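PDB 5I62: potential RNA-dependent RNA polymerase from Human picobirnavirus, which catalyses RNA-directed RNA synthesis from ribonucleoside triphosphates, probably in both transcription and genome replication of a double-stranded RNA virus. Local coordinates for residues A[176-188]-A[300-312]. Numbering follows the deposited sequence.
Sequences REWSGAAVLGWRG and IKYAIPLAYNWGE
Ala182 and Leu306, then Val183 and Ala307, pair in parallel, a worked example of how two strands far apart in sequence join one sheet, 306-309 branching off alongside 176-189. The nearly straight bond from Ala307 N to Ala182 O (2.7 Å) lies between a bent one, Ala182 N to Pro305 O (2.9 Å), and Leu184 N to Ala307 O (3.0 Å); these two donors tilt from the carbonyl planes. Ala182 and Leu306 share one face. Both torsions of Leu306, with CG anti to the backbone N (chi1 178°), carry CD1 back over the neighbouring strand, 4.1 Å from Ala182 CB and 3.7 Å from Leu184 N. The CB of Leu184 points toward 300-312 and its CD2 lies against Tyr308 CB (4.0 Å), while the phenol ring extends away. Ile304 runs its CG1-CD1 arm to Ala182 N, and Pro305 CD meets Gly180 O (3.5 Å). The axes of 182-188 and 306-309 cross at 46°, and backbone bonding between the segments stops at Leu184. This mixed sheet is separate from the four-stranded palm sheet carrying the Gly-Asp-Asp turn. Strand 176-189 also pairs antiparallel with 168-173 and 199-205; Val183 packs on helix 17-28, and Ala182 on Trp204.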
ATOM      1  N   ARG A 176     -14.729 -26.847  12.700  1.00 17.56           N
ATOM      2  CA  ARG A 176     -15.275 -26.834  11.352  1.00 18.56           C
ATOM      3  C   ARG A 176     -14.147 -27.006  10.335  1.00 18.32           C
ATOM      4  O   ARG A 176     -13.026 -26.567  10.566  1.00 18.05           O
ATOM      5  CB  ARG A 176     -15.996 -25.517  11.060  1.00 17.21           C
ATOM      6  CG  ARG A 176     -17.247 -25.259  11.874  1.00 16.63           C
ATOM      7  CD  ARG A 176     -16.923 -24.603  13.214  1.00 18.42           C
ATOM      8  NE  ARG A 176     -18.017 -23.743  13.677  1.00 21.86           N
ATOM      9  CZ  ARG A 176     -17.996 -23.073  14.823  1.00 23.37           C
ATOM     10  NH1 ARG A 176     -16.940 -23.174  15.624  1.00 19.37           N
ATOM     11  NH2 ARG A 176     -19.025 -22.302  15.168  1.00 22.47           N
ATOM     12  N   GLU A 177     -14.452 -27.630   9.202  1.00 15.78           N
ATOM     13  CA  GLU A 177     -13.559 -27.598   8.047  1.00 18.60           C
ATOM     14  C   GLU A 177     -14.242 -26.828   6.928  1.00 19.00           C
ATOM     15  O   GLU A 177     -15.303 -27.237   6.443  1.00 19.01           O
ATOM     16  CB  GLU A 177     -13.158 -28.984   7.548  1.00 18.66           C
ATOM     17  CG  GLU A 177     -12.402 -28.840   6.216  1.00 22.64           C
ATOM     18  CD  GLU A 177     -11.653 -30.082   5.766  1.00 27.54           C
ATOM     19  OE1 GLU A 177     -11.430 -31.010   6.581  1.00 26.99           O
ATOM     20  OE2 GLU A 177     -11.285 -30.116   4.573  1.00 26.96           O
ATOM     21  N   TRP A 178     -13.649 -25.706   6.543  1.00 17.64           N
ATOM     22  CA  TRP A 178     -14.099 -24.914   5.405  1.00 16.47           C
ATOM     23  C   TRP A 178     -13.089 -25.027   4.269  1.00 20.39           C
ATOM     24  O   TRP A 178     -11.950 -25.460   4.452  1.00 18.25           O
ATOM     25  CB  TRP A 178     -14.267 -23.436   5.779  1.00 15.20           C
ATOM     26  CG  TRP A 178     -15.192 -23.129   6.924  1.00 16.22           C
ATOM     27  CD1 TRP A 178     -14.853 -22.965   8.242  1.00 17.68           C
ATOM     28  CD2 TRP A 178     -16.605 -22.909   6.848  1.00 17.35           C
ATOM     29  NE1 TRP A 178     -15.976 -22.663   8.991  1.00 17.30           N
ATOM     30  CE2 TRP A 178     -17.061 -22.624   8.157  1.00 17.42           C
ATOM     31  CE3 TRP A 178     -17.532 -22.926   5.801  1.00 17.93           C
ATOM     32  CZ2 TRP A 178     -18.396 -22.341   8.438  1.00 19.22           C
ATOM     33  CZ3 TRP A 178     -18.867 -22.659   6.088  1.00 18.74           C
ATOM     34  CH2 TRP A 178     -19.282 -22.373   7.397  1.00 20.06           C
ATOM     35  N   SER A 179     -13.512 -24.623   3.081  1.00 18.49           N
ATOM     36  CA  SER A 179     -12.594 -24.442   1.970  1.00 16.14           C
ATOM     37  C   SER A 179     -12.373 -22.939   1.813  1.00 20.40           C
ATOM     38  O   SER A 179     -13.343 -22.175   1.767  1.00 20.98           O
ATOM     39  CB  SER A 179     -13.143 -25.073   0.688  1.00 18.88           C
ATOM     40  OG  SER A 179     -12.091 -25.376  -0.228  1.00 24.75           O
ATOM     41  N   GLY A 180     -11.108 -22.514   1.756  1.00 18.82           N
ATOM     42  CA  GLY A 180     -10.802 -21.089   1.782  1.00 14.51           C
ATOM     43  C   GLY A 180     -10.722 -20.484   0.385  1.00 18.10           C
ATOM     44  O   GLY A 180     -10.257 -21.111  -0.567  1.00 16.63           O
ATOM     45  N   ALA A 181     -11.180 -19.237   0.274  1.00 18.67           N
ATOM     46  CA  ALA A 181     -11.007 -18.469  -0.948  1.00 16.99           C
ATOM     47  C   ALA A 181     -10.915 -16.989  -0.604  1.00 18.51           C
ATOM     48  O   ALA A 181     -11.694 -16.481   0.208  1.00 18.37           O
ATOM     49  CB  ALA A 181     -12.156 -18.719  -1.935  1.00 14.46           C
ATOM     50  N   ALA A 182      -9.975 -16.294  -1.245  1.00 14.30           N
ATOM     51  CA  ALA A 182     -10.011 -14.842  -1.227  1.00 16.09           C
ATOM     52  C   ALA A 182     -11.277 -14.368  -1.931  1.00 14.50           C
ATOM     53  O   ALA A 182     -11.816 -15.045  -2.807  1.00 16.49           O
ATOM     54  CB  ALA A 182      -8.783 -14.239  -1.916  1.00 14.97           C
ATOM     55  N   VAL A 183     -11.752 -13.201  -1.545  1.00 14.99           N
ATOM     56  CA  VAL A 183     -12.887 -12.575  -2.213  1.00 16.05           C
ATOM     57  C   VAL A 183     -12.379 -11.389  -3.015  1.00 16.01           C
ATOM     58  O   VAL A 183     -11.588 -10.586  -2.508  1.00 15.75           O
ATOM     59  CB  VAL A 183     -13.957 -12.146  -1.196  1.00 16.40           C
ATOM     60  CG1 VAL A 183     -14.975 -11.215  -1.844  1.00 15.77           C
ATOM     61  CG2 VAL A 183     -14.650 -13.388  -0.602  1.00 14.25           C
ATOM     62  N   LEU A 184     -12.847 -11.269  -4.264  1.00 18.01           N
ATOM     63  CA  LEU A 184     -12.444 -10.171  -5.142  1.00 16.30           C
ATOM     64  C   LEU A 184     -12.961  -8.851  -4.587  1.00 18.82           C
ATOM     65  O   LEU A 184     -14.176  -8.627  -4.536  1.00 18.78           O
ATOM     66  CB  LEU A 184     -12.961 -10.382  -6.560  1.00 16.25           C
ATOM     67  CG  LEU A 184     -12.573  -9.264  -7.549  1.00 17.59           C
ATOM     68  CD1 LEU A 184     -11.059  -9.218  -7.790  1.00 16.96           C
ATOM     69  CD2 LEU A 184     -13.312  -9.372  -8.877  1.00 14.95           C
ATOM     70  N   GLY A 185     -12.038  -7.985  -4.167  1.00 16.00           N
ATOM     71  CA  GLY A 185     -12.342  -6.634  -3.756  1.00 16.22           C
ATOM     72  C   GLY A 185     -11.802  -5.597  -4.736  1.00 18.86           C
ATOM     73  O   GLY A 185     -11.213  -5.906  -5.772  1.00 17.57           O
ATOM     74  N   TRP A 186     -12.013  -4.335  -4.379  1.00 15.15           N
ATOM     75  CA  TRP A 186     -11.760  -3.247  -5.310  1.00 18.60           C
ATOM     76  C   TRP A 186     -11.320  -2.004  -4.554  1.00 20.45           C
ATOM     77  O   TRP A 186     -11.803  -1.730  -3.459  1.00 17.75           O
ATOM     78  CB  TRP A 186     -13.008  -2.949  -6.151  1.00 18.37           C
ATOM     79  CG  TRP A 186     -12.867  -1.754  -7.068  1.00 15.80           C
ATOM     80  CD1 TRP A 186     -12.445  -1.767  -8.363  1.00 18.96           C
ATOM     81  CD2 TRP A 186     -13.183  -0.394  -6.760  1.00 17.35           C
ATOM     82  NE1 TRP A 186     -12.459  -0.492  -8.878  1.00 20.81           N
ATOM     83  CE2 TRP A 186     -12.915   0.369  -7.916  1.00 18.52           C
ATOM     84  CE3 TRP A 186     -13.669   0.253  -5.620  1.00 21.05           C
ATOM     85  CZ2 TRP A 186     -13.118   1.747  -7.964  1.00 18.26           C
ATOM     86  CZ3 TRP A 186     -13.872   1.626  -5.669  1.00 25.02           C
ATOM     87  CH2 TRP A 186     -13.600   2.355  -6.834  1.00 19.42           C
ATOM     88  N   ARG A 187     -10.385  -1.264  -5.152  1.00 20.28           N
ATOM     89  CA  ARG A 187     -10.050   0.087  -4.722  1.00 21.80           C
ATOM     90  C   ARG A 187      -9.879   0.958  -5.952  1.00 21.23           C
ATOM     91  O   ARG A 187      -9.280   0.530  -6.940  1.00 22.29           O
ATOM     92  CB  ARG A 187      -8.762   0.158  -3.883  1.00 26.23           C
ATOM     93  CG  ARG A 187      -8.828  -0.579  -2.555  1.00 35.20           C
ATOM     94  CD  ARG A 187      -9.895  -0.001  -1.635  1.00 38.56           C
ATOM     95  NE  ARG A 187      -9.660   1.402  -1.317  1.00 45.30           N
ATOM     96  CZ  ARG A 187      -8.810   1.819  -0.384  1.00 53.34           C
ATOM     97  NH1 ARG A 187      -8.106   0.932   0.314  1.00 52.23           N
ATOM     98  NH2 ARG A 187      -8.660   3.118  -0.151  1.00 53.44           N
ATOM     99  N   GLY A 188     -10.380   2.182  -5.879  1.00 20.17           N
ATOM    100  CA  GLY A 188     -10.233   3.133  -6.957  1.00 23.58           C
ATOM    101  C   GLY A 188      -9.088   4.084  -6.672  1.00 25.93           C
ATOM    102  O   GLY A 188      -8.887   4.518  -5.544  1.00 28.05           O
ATOM    103  N   ILE A 300       0.319 -19.868   0.843  1.00 16.07           N
ATOM    104  CA  ILE A 300      -1.114 -19.699   0.558  1.00 15.49           C
ATOM    105  C   ILE A 300      -1.383 -18.405  -0.194  1.00 14.06           C
ATOM    106  O   ILE A 300      -2.234 -18.357  -1.090  1.00 15.55           O
ATOM    107  CB  ILE A 300      -1.932 -19.773   1.866  1.00 15.01           C
ATOM    108  CG1 ILE A 300      -1.892 -21.192   2.427  1.00 16.86           C
ATOM    109  CG2 ILE A 300      -3.371 -19.287   1.665  1.00 12.01           C
ATOM    110  CD1 ILE A 300      -2.387 -21.265   3.851  1.00 18.93           C
ATOM    111  N   LYS A 301      -0.673 -17.329   0.156  1.00 15.25           N
ATOM    112  CA  LYS A 301      -0.948 -16.049  -0.486  1.00 14.69           C
ATOM    113  C   LYS A 301      -0.639 -16.082  -1.981  1.00 16.27           C
ATOM    114  O   LYS A 301      -1.124 -15.213  -2.717  1.00 16.69           O
ATOM    115  CB  LYS A 301      -0.162 -14.933   0.205  1.00 18.59           C
ATOM    116  CG  LYS A 301       1.375 -15.056  -0.003  1.00 17.23           C
ATOM    117  CD  LYS A 301       2.166 -13.950   0.706  1.00 17.86           C
ATOM    118  CE  LYS A 301       2.435 -14.285   2.175  1.00 18.76           C
ATOM    119  NZ  LYS A 301       3.508 -15.318   2.340  1.00 18.58           N
ATOM    120  N   TYR A 302       0.148 -17.063  -2.442  1.00 14.91           N
ATOM    121  CA  TYR A 302       0.497 -17.221  -3.850  1.00 14.03           C
ATOM    122  C   TYR A 302      -0.323 -18.293  -4.559  1.00 16.82           C
ATOM    123  O   TYR A 302      -0.106 -18.538  -5.752  1.00 15.08           O
ATOM    124  CB  TYR A 302       1.991 -17.547  -3.983  1.00 17.64           C
ATOM    125  CG  TYR A 302       2.862 -16.513  -3.296  1.00 15.93           C
ATOM    126  CD1 TYR A 302       2.919 -15.216  -3.779  1.00 17.01           C
ATOM    127  CD2 TYR A 302       3.597 -16.825  -2.147  1.00 16.10           C
ATOM    128  CE1 TYR A 302       3.693 -14.242  -3.147  1.00 17.46           C
ATOM    129  CE2 TYR A 302       4.383 -15.852  -1.512  1.00 16.77           C
ATOM    130  CZ  TYR A 302       4.415 -14.563  -2.027  1.00 15.80           C
ATOM    131  OH  TYR A 302       5.179 -13.568  -1.444  1.00 18.65           O
ATOM    132  N   ALA A 303      -1.248 -18.950  -3.856  1.00 15.37           N
ATOM    133  CA  ALA A 303      -2.014 -20.041  -4.450  1.00 14.83           C
ATOM    134  C   ALA A 303      -3.484 -20.075  -4.040  1.00 14.96           C
ATOM    135  O   ALA A 303      -4.213 -20.940  -4.532  1.00 18.19           O
ATOM    136  CB  ALA A 303      -1.368 -21.393  -4.103  1.00 16.92           C
ATOM    137  N   ILE A 304      -3.937 -19.183  -3.165  1.00 13.93           N
ATOM    138  CA  ILE A 304      -5.301 -19.291  -2.613  1.00 14.90           C
ATOM    139  C   ILE A 304      -6.323 -19.111  -3.728  1.00 15.28           C
ATOM    140  O   ILE A 304      -6.107 -18.284  -4.637  1.00 15.08           O
ATOM    141  CB  ILE A 304      -5.511 -18.257  -1.486  1.00 14.37           C
ATOM    142  CG1 ILE A 304      -6.819 -18.523  -0.707  1.00 12.95           C
ATOM    143  CG2 ILE A 304      -5.461 -16.821  -2.034  1.00 13.28           C
ATOM    144  CD1 ILE A 304      -6.940 -17.684   0.549  1.00 15.62           C
ATOM    145  N   PRO A 305      -7.417 -19.889  -3.761  1.00 15.22           N
ATOM    146  CA  PRO A 305      -8.443 -19.664  -4.784  1.00 16.99           C
ATOM    147  C   PRO A 305      -9.039 -18.272  -4.642  1.00 15.71           C
ATOM    148  O   PRO A 305      -8.925 -17.628  -3.600  1.00 16.31           O
ATOM    149  CB  PRO A 305      -9.488 -20.760  -4.497  1.00 16.73           C
ATOM    150  CG  PRO A 305      -8.701 -21.841  -3.756  1.00 15.33           C
ATOM    151  CD  PRO A 305      -7.728 -21.066  -2.916  1.00 15.26           C
ATOM    152  N   LEU A 306      -9.680 -17.808  -5.714  1.00 14.63           N
ATOM    153  CA  LEU A 306     -10.316 -16.494  -5.756  1.00 13.35           C
ATOM    154  C   LEU A 306     -11.800 -16.623  -6.066  1.00 14.02           C
ATOM    155  O   LEU A 306     -12.165 -17.082  -7.151  1.00 14.14           O
ATOM    156  CB  LEU A 306      -9.665 -15.608  -6.814  1.00 17.00           C
ATOM    157  CG  LEU A 306     -10.276 -14.220  -6.974  1.00 14.74           C
ATOM    158  CD1 LEU A 306     -10.093 -13.353  -5.704  1.00 13.53           C
ATOM    159  CD2 LEU A 306      -9.661 -13.535  -8.194  1.00 18.02           C
ATOM    160  N   ALA A 307     -12.647 -16.168  -5.136  1.00 16.44           N
ATOM    161  CA  ALA A 307     -14.090 -16.069  -5.366  1.00 17.39           C
ATOM    162  C   ALA A 307     -14.363 -14.693  -5.973  1.00 14.68           C
ATOM    163  O   ALA A 307     -14.277 -13.674  -5.292  1.00 16.40           O
ATOM    164  CB  ALA A 307     -14.865 -16.274  -4.069  1.00 18.56           C
ATOM    165  N   TYR A 308     -14.686 -14.653  -7.262  1.00 16.53           N
ATOM    166  CA  TYR A 308     -14.841 -13.380  -7.955  1.00 16.87           C
ATOM    167  C   TYR A 308     -16.291 -13.064  -8.310  1.00 18.77           C
ATOM    168  O   TYR A 308     -16.574 -11.954  -8.777  1.00 18.89           O
ATOM    169  CB  TYR A 308     -13.969 -13.347  -9.220  1.00 16.97           C
ATOM    170  CG  TYR A 308     -14.260 -14.461 -10.207  1.00 18.03           C
ATOM    171  CD1 TYR A 308     -15.184 -14.282 -11.231  1.00 21.02           C
ATOM    172  CD2 TYR A 308     -13.598 -15.680 -10.123  1.00 20.07           C
ATOM    173  CE1 TYR A 308     -15.452 -15.289 -12.136  1.00 23.16           C
ATOM    174  CE2 TYR A 308     -13.854 -16.701 -11.024  1.00 19.49           C
ATOM    175  CZ  TYR A 308     -14.783 -16.497 -12.030  1.00 23.35           C
ATOM    176  OH  TYR A 308     -15.052 -17.507 -12.926  1.00 26.31           O
ATOM    177  N   ASN A 309     -17.207 -14.000  -8.082  1.00 16.63           N
ATOM    178  CA  ASN A 309     -18.636 -13.772  -8.254  1.00 17.25           C
ATOM    179  C   ASN A 309     -19.362 -14.792  -7.389  1.00 19.36           C
ATOM    180  O   ASN A 309     -18.759 -15.740  -6.893  1.00 17.40           O
ATOM    181  CB  ASN A 309     -19.052 -13.878  -9.726  1.00 18.63           C
ATOM    182  CG  ASN A 309     -20.456 -13.313  -9.992  1.00 22.06           C
ATOM    183  OD1 ASN A 309     -21.087 -12.729  -9.115  1.00 19.40           O
ATOM    184  ND2 ASN A 309     -20.931 -13.485 -11.215  1.00 23.20           N
ATOM    185  N   TRP A 310     -20.664 -14.576  -7.192  1.00 20.32           N
ATOM    186  CA  TRP A 310     -21.449 -15.554  -6.446  1.00 21.24           C
ATOM    187  C   TRP A 310     -21.385 -16.902  -7.151  1.00 17.92           C
ATOM    188  O   TRP A 310     -21.789 -17.026  -8.307  1.00 23.57           O
ATOM    189  CB  TRP A 310     -22.898 -15.093  -6.311  1.00 21.69           C
ATOM    190  CG  TRP A 310     -23.701 -16.001  -5.462  1.00 22.54           C
ATOM    191  CD1 TRP A 310     -24.372 -17.122  -5.859  1.00 25.61           C
ATOM    192  CD2 TRP A 310     -23.908 -15.888  -4.055  1.00 20.81           C
ATOM    193  NE1 TRP A 310     -24.997 -17.710  -4.782  1.00 23.71           N
ATOM    194  CE2 TRP A 310     -24.738 -16.966  -3.664  1.00 22.85           C
ATOM    195  CE3 TRP A 310     -23.493 -14.968  -3.089  1.00 22.05           C
ATOM    196  CZ2 TRP A 310     -25.144 -17.157  -2.349  1.00 20.13           C
ATOM    197  CZ3 TRP A 310     -23.902 -15.154  -1.778  1.00 23.57           C
ATOM    198  CH2 TRP A 310     -24.721 -16.245  -1.419  1.00 23.91           C
ATOM    199  N   GLY A 311     -20.847 -17.909  -6.471  1.00 18.29           N
ATOM    200  CA  GLY A 311     -20.767 -19.222  -7.075  1.00 17.96           C
ATOM    201  C   GLY A 311     -19.651 -19.417  -8.083  1.00 24.07           C
ATOM    202  O   GLY A 311     -19.650 -20.417  -8.799  1.00 23.71           O
ATOM    203  N   GLU A 312     -18.702 -18.488  -8.181  1.00 19.50           N
ATOM    204  CA  GLU A 312     -17.637 -18.593  -9.170  1.00 23.50           C
ATOM    205  C   GLU A 312     -16.294 -18.432  -8.486  1.00 19.20           C
ATOM    206  O   GLU A 312     -16.068 -17.441  -7.790  1.00 18.39           O
ATOM    207  CB  GLU A 312     -17.804 -17.565 -10.290  1.00 23.00           C
ATOM    208  CG  GLU A 312     -19.112 -17.740 -11.030  1.00 28.37           C
ATOM    209  CD  GLU A 312     -19.167 -16.907 -12.283  1.00 34.74           C
ATOM    210  OE1 GLU A 312     -18.340 -17.148 -13.190  1.00 43.21           O
ATOM    211  OE2 GLU A 312     -20.015 -15.998 -12.351  1.00 37.86           O
TER